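Local coordinates for protein thiosulfate sulfurtransferase (Pseudomonas aeruginosa, PDB 1YT8) that probably transfers sulfur from thiosulfate to cyanide, as a sulfurtransferase built from four rhodanese-like domains, at residues Trp275-Arg289 against Val317-Asp330. Residues are numbered along the deposited sequence; the frame is centred on the assembly and turned at random.
Sequences WQDEHDRTTYLLDVR and VASVRGARLVLVDD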
# COMPACT_ATOMS: atom_id res chain seq x y z
N TRP A 275 24.89 -6.70 2.23
CA TRP A 275 23.62 -7.00 2.87
C TRP A 275 22.83 -8.03 2.08
O TRP A 275 22.26 -8.96 2.64
CB TRP A 275 22.79 -5.72 3.05
CG TRP A 275 23.09 -4.98 4.32
CD1 TRP A 275 24.16 -5.18 5.15
CD2 TRP A 275 22.32 -3.92 4.90
NE1 TRP A 275 24.10 -4.30 6.22
CE2 TRP A 275 22.98 -3.52 6.08
CE3 TRP A 275 21.14 -3.27 4.53
CZ2 TRP A 275 22.49 -2.50 6.90
CZ3 TRP A 275 20.65 -2.25 5.35
CH2 TRP A 275 21.33 -1.87 6.52
N GLN A 276 22.79 -7.85 0.76
CA GLN A 276 22.06 -8.76 -0.11
C GLN A 276 22.73 -10.13 -0.14
O GLN A 276 22.11 -11.12 -0.52
CB GLN A 276 21.99 -8.18 -1.53
CG GLN A 276 21.36 -6.79 -1.59
CD GLN A 276 21.49 -6.15 -2.96
OE1 GLN A 276 22.59 -6.10 -3.53
NE2 GLN A 276 20.38 -5.65 -3.49
N ASP A 277 23.99 -10.18 0.28
CA ASP A 277 24.74 -11.44 0.30
C ASP A 277 24.48 -12.21 1.60
O ASP A 277 24.82 -13.39 1.70
CB ASP A 277 26.24 -11.17 0.16
CG ASP A 277 27.05 -12.44 -0.03
OD1 ASP A 277 26.80 -13.18 -1.00
OD2 ASP A 277 27.94 -12.71 0.81
N GLU A 278 23.87 -11.54 2.58
CA GLU A 278 23.56 -12.17 3.86
C GLU A 278 22.17 -12.80 3.75
O GLU A 278 21.15 -12.12 3.87
CB GLU A 278 23.59 -11.13 4.98
CG GLU A 278 24.81 -10.22 4.90
CD GLU A 278 24.98 -9.34 6.12
OE1 GLU A 278 23.98 -8.78 6.61
OE2 GLU A 278 26.14 -9.19 6.58
N HIS A 279 22.16 -14.11 3.51
CA HIS A 279 20.93 -14.86 3.31
C HIS A 279 20.07 -15.06 4.55
O HIS A 279 18.99 -15.64 4.47
CB HIS A 279 21.26 -16.23 2.70
CG HIS A 279 22.08 -16.14 1.45
ND1 HIS A 279 21.68 -15.44 0.34
CD2 HIS A 279 23.29 -16.68 1.14
CE1 HIS A 279 22.60 -15.54 -0.61
NE2 HIS A 279 23.58 -16.29 -0.14
N ASP A 280 20.53 -14.59 5.70
CA ASP A 280 19.77 -14.73 6.93
C ASP A 280 18.88 -13.51 7.16
O ASP A 280 18.11 -13.46 8.12
CB ASP A 280 20.71 -14.91 8.13
CG ASP A 280 21.61 -13.71 8.34
OD1 ASP A 280 22.22 -13.24 7.35
OD2 ASP A 280 21.72 -13.24 9.49
N ARG A 281 18.97 -12.52 6.27
CA ARG A 281 18.17 -11.30 6.40
C ARG A 281 17.44 -10.93 5.12
O ARG A 281 17.86 -11.28 4.02
CB ARG A 281 19.05 -10.11 6.82
CG ARG A 281 19.64 -10.19 8.23
CD ARG A 281 18.57 -10.26 9.30
NE ARG A 281 17.69 -9.09 9.33
CZ ARG A 281 18.06 -7.87 9.72
NH1 ARG A 281 19.30 -7.64 10.11
NH2 ARG A 281 17.17 -6.88 9.72
N THR A 282 16.33 -10.22 5.29
CA THR A 282 15.53 -9.73 4.18
C THR A 282 15.92 -8.27 3.97
O THR A 282 15.85 -7.48 4.91
CB THR A 282 14.02 -9.78 4.50
OG1 THR A 282 13.61 -11.15 4.68
CG2 THR A 282 13.21 -9.16 3.38
N THR A 283 16.33 -7.92 2.76
CA THR A 283 16.73 -6.55 2.46
C THR A 283 15.92 -6.00 1.29
O THR A 283 16.03 -6.50 0.17
CB THR A 283 18.23 -6.48 2.11
OG1 THR A 283 19.00 -6.97 3.21
CG2 THR A 283 18.65 -5.04 1.81
N TYR A 284 15.11 -4.98 1.55
CA TYR A 284 14.28 -4.36 0.52
C TYR A 284 15.00 -3.12 -0.01
O TYR A 284 15.34 -2.22 0.75
CB TYR A 284 12.94 -3.90 1.11
CG TYR A 284 12.05 -4.98 1.70
CD1 TYR A 284 11.33 -5.85 0.88
CD2 TYR A 284 11.89 -5.10 3.08
CE1 TYR A 284 10.46 -6.80 1.42
CE2 TYR A 284 11.03 -6.04 3.63
CZ TYR A 284 10.32 -6.89 2.80
OH TYR A 284 9.47 -7.82 3.35
N LEU A 285 15.23 -3.08 -1.32
CA LEU A 285 15.88 -1.93 -1.96
C LEU A 285 14.75 -1.08 -2.53
O LEU A 285 14.11 -1.48 -3.51
CB LEU A 285 16.82 -2.40 -3.08
CG LEU A 285 17.58 -1.31 -3.84
CD1 LEU A 285 18.44 -0.50 -2.86
CD2 LEU A 285 18.45 -1.96 -4.90
N LEU A 286 14.51 0.08 -1.94
CA LEU A 286 13.40 0.95 -2.34
C LEU A 286 13.75 2.37 -2.81
O LEU A 286 14.50 3.08 -2.15
CB LEU A 286 12.42 1.04 -1.18
CG LEU A 286 12.12 -0.29 -0.48
CD1 LEU A 286 11.36 -0.03 0.81
CD2 LEU A 286 11.33 -1.20 -1.41
N ASP A 287 13.16 2.78 -3.93
CA ASP A 287 13.36 4.10 -4.54
C ASP A 287 12.19 5.00 -4.11
O ASP A 287 11.05 4.78 -4.52
CB ASP A 287 13.37 3.96 -6.07
CG ASP A 287 13.83 5.22 -6.79
OD1 ASP A 287 13.38 6.33 -6.43
OD2 ASP A 287 14.64 5.10 -7.73
N VAL A 288 12.48 6.03 -3.31
CA VAL A 288 11.43 6.92 -2.80
C VAL A 288 11.09 8.16 -3.64
O VAL A 288 10.31 9.02 -3.20
CB VAL A 288 11.77 7.39 -1.36
CG1 VAL A 288 11.86 6.18 -0.43
CG2 VAL A 288 13.08 8.18 -1.34
N ARG A 289 11.65 8.25 -4.84
CA ARG A 289 11.37 9.39 -5.72
C ARG A 289 10.00 9.21 -6.38
O ARG A 289 9.30 8.23 -6.12
CB ARG A 289 12.46 9.50 -6.79
CG ARG A 289 13.87 9.61 -6.23
CD ARG A 289 14.89 9.52 -7.35
NE ARG A 289 14.77 8.24 -8.05
CZ ARG A 289 15.18 8.03 -9.30
NH1 ARG A 289 15.74 9.02 -9.99
NH2 ARG A 289 15.01 6.84 -9.85
N VAL A 317 4.64 -3.17 1.30
CA VAL A 317 5.95 -3.42 0.71
C VAL A 317 6.86 -4.23 1.64
O VAL A 317 7.33 -5.31 1.29
CB VAL A 317 6.65 -2.08 0.37
CG1 VAL A 317 7.99 -2.33 -0.30
CG2 VAL A 317 5.74 -1.25 -0.54
N ALA A 318 7.10 -3.69 2.83
CA ALA A 318 7.93 -4.36 3.83
C ALA A 318 7.01 -5.14 4.75
O ALA A 318 6.73 -4.73 5.88
CB ALA A 318 8.73 -3.33 4.62
N SER A 319 6.54 -6.28 4.26
CA SER A 319 5.62 -7.13 5.00
C SER A 319 6.31 -8.01 6.04
O SER A 319 5.65 -8.57 6.92
CB SER A 319 4.83 -7.99 4.01
OG SER A 319 4.14 -7.16 3.09
N VAL A 320 7.63 -8.15 5.93
CA VAL A 320 8.38 -8.93 6.89
C VAL A 320 8.83 -7.99 8.00
O VAL A 320 9.76 -7.21 7.82
CB VAL A 320 9.64 -9.56 6.24
CG1 VAL A 320 10.47 -10.27 7.29
CG2 VAL A 320 9.22 -10.54 5.14
N ARG A 321 8.14 -8.06 9.14
CA ARG A 321 8.48 -7.21 10.27
C ARG A 321 9.84 -7.69 10.78
O ARG A 321 10.04 -8.89 11.00
CB ARG A 321 7.42 -7.35 11.37
CG ARG A 321 7.59 -6.39 12.55
CD ARG A 321 7.60 -4.93 12.11
NE ARG A 321 7.55 -4.04 13.26
CZ ARG A 321 7.85 -2.74 13.23
NH1 ARG A 321 8.22 -2.16 12.10
NH2 ARG A 321 7.77 -2.02 14.34
N GLY A 322 10.77 -6.76 10.96
CA GLY A 322 12.10 -7.14 11.41
C GLY A 322 13.10 -7.11 10.26
O GLY A 322 14.31 -7.24 10.47
N ALA A 323 12.59 -6.93 9.04
CA ALA A 323 13.42 -6.87 7.84
C ALA A 323 14.26 -5.60 7.81
O ALA A 323 14.13 -4.74 8.67
CB ALA A 323 12.56 -6.95 6.58
N ARG A 324 15.08 -5.50 6.77
CA ARG A 324 16.01 -4.40 6.55
C ARG A 324 15.61 -3.60 5.30
O ARG A 324 15.27 -4.19 4.28
CB ARG A 324 17.40 -5.02 6.34
CG ARG A 324 18.56 -4.25 6.87
CD ARG A 324 19.70 -5.20 7.26
NE ARG A 324 20.08 -6.18 6.23
CZ ARG A 324 21.14 -6.98 6.34
NH1 ARG A 324 21.90 -6.91 7.42
NH2 ARG A 324 21.45 -7.84 5.38
N LEU A 325 15.66 -2.27 5.38
CA LEU A 325 15.30 -1.41 4.25
C LEU A 325 16.46 -0.50 3.81
O LEU A 325 17.16 0.06 4.64
CB LEU A 325 14.10 -0.52 4.59
CG LEU A 325 12.68 -1.09 4.58
CD1 LEU A 325 12.56 -2.26 5.53
CD2 LEU A 325 11.72 0.02 4.99
N VAL A 326 16.65 -0.36 2.50
CA VAL A 326 17.69 0.50 1.95
C VAL A 326 16.99 1.48 1.01
O VAL A 326 16.38 1.07 0.02
CB VAL A 326 18.75 -0.29 1.17
CG1 VAL A 326 19.77 0.66 0.55
CG2 VAL A 326 19.45 -1.27 2.09
N LEU A 327 17.08 2.77 1.30
CA LEU A 327 16.39 3.77 0.48
C LEU A 327 17.25 4.53 -0.52
O LEU A 327 18.37 4.95 -0.22
CB LEU A 327 15.67 4.76 1.39
CG LEU A 327 14.73 4.16 2.44
CD1 LEU A 327 13.88 5.28 3.05
CD2 LEU A 327 13.83 3.10 1.81
N VAL A 328 16.68 4.71 -1.71
CA VAL A 328 17.34 5.40 -2.81
C VAL A 328 16.68 6.71 -3.24
O VAL A 328 15.46 6.80 -3.34
CB VAL A 328 17.38 4.49 -4.07
CG1 VAL A 328 18.07 5.21 -5.23
CG2 VAL A 328 18.09 3.18 -3.75
N ASP A 329 17.50 7.72 -3.49
CA ASP A 329 17.04 9.01 -4.01
C ASP A 329 18.26 9.65 -4.67
O ASP A 329 19.38 9.15 -4.52
CB ASP A 329 16.43 9.92 -2.93
CG ASP A 329 17.46 10.71 -2.12
OD1 ASP A 329 18.60 10.92 -2.59
OD2 ASP A 329 17.10 11.15 -1.01
N ASP A 330 18.05 10.72 -5.42
CA ASP A 330 19.15 11.40 -6.10
C ASP A 330 19.20 12.87 -5.72
O ASP A 330 19.66 13.71 -6.49
CB ASP A 330 18.97 11.28 -7.62
CG ASP A 330 17.62 11.80 -8.10
OD1 ASP A 330 16.90 12.45 -7.32
OD2 ASP A 330 17.26 11.56 -9.28
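Two parallel strands of a rhodanese-like sheet, 283-287 and 324-328, pair from Thr283 beside Arg324 to Asp287 beside Val328. The axes of these short strands approach to 4.6 Å at 19°, and backbone hydrogen bonds link them, including Tyr284 N to Arg324 O and Val326 N to Tyr284 O. Arg324 reaches back to the end of helix 269-277 and lays its guanidinium flat on the indole of Trp275, planes 5° apart and CZ 3.5 Å from the five-membered ring centroid. Its CD sits over the six-membered ring, and Arg281 CB lies over the opposite guanidinium face, toward the rim. In the guanidinium plane, NH1 and NH2 both grip Glu278 OE1, at 2.9 Å from NH1, while NE donates a longer bond of 3.3 Å to Thr283 OG1. Arg281, salt-bridged to Glu23, also donates a hydrogen bond from NH2 to Gly322 O, tilted from its guanidinium plane. These strands belong to a five-stranded parallel sheet of order 1-5-4-2-3, the rhodanese alpha/beta fold. On the Tyr284-Leu286 face, the tyrosine ring packs against the loop 318-323 before strand 324-328: Ala318 CA lies over one ring face, Ala323 CB comes 3.4 Å from CE2, and OH accepts from Val320 N at 3.2 Å while also bonding Arg58 O. Leu286 CD2 meets Val317 CG1 there too; on the opposite face of the sheet, Leu285 CD1 touches Val326 CG1 and Val328 CG2. At the C-terminal end of strand 283-287, the Asp287 carboxylate holds Arg289 side-on through NE and NH2, and its OD1 closes an Asx turn onto Arg289 N. Arg289 NH2 also hydrogen-bonds Gly297 O, and the chain's bend at chi3 (-60°) brings NH1 into a salt bridge with Asp330 OD2, 3.0 Å away, met from above the carboxylate plane.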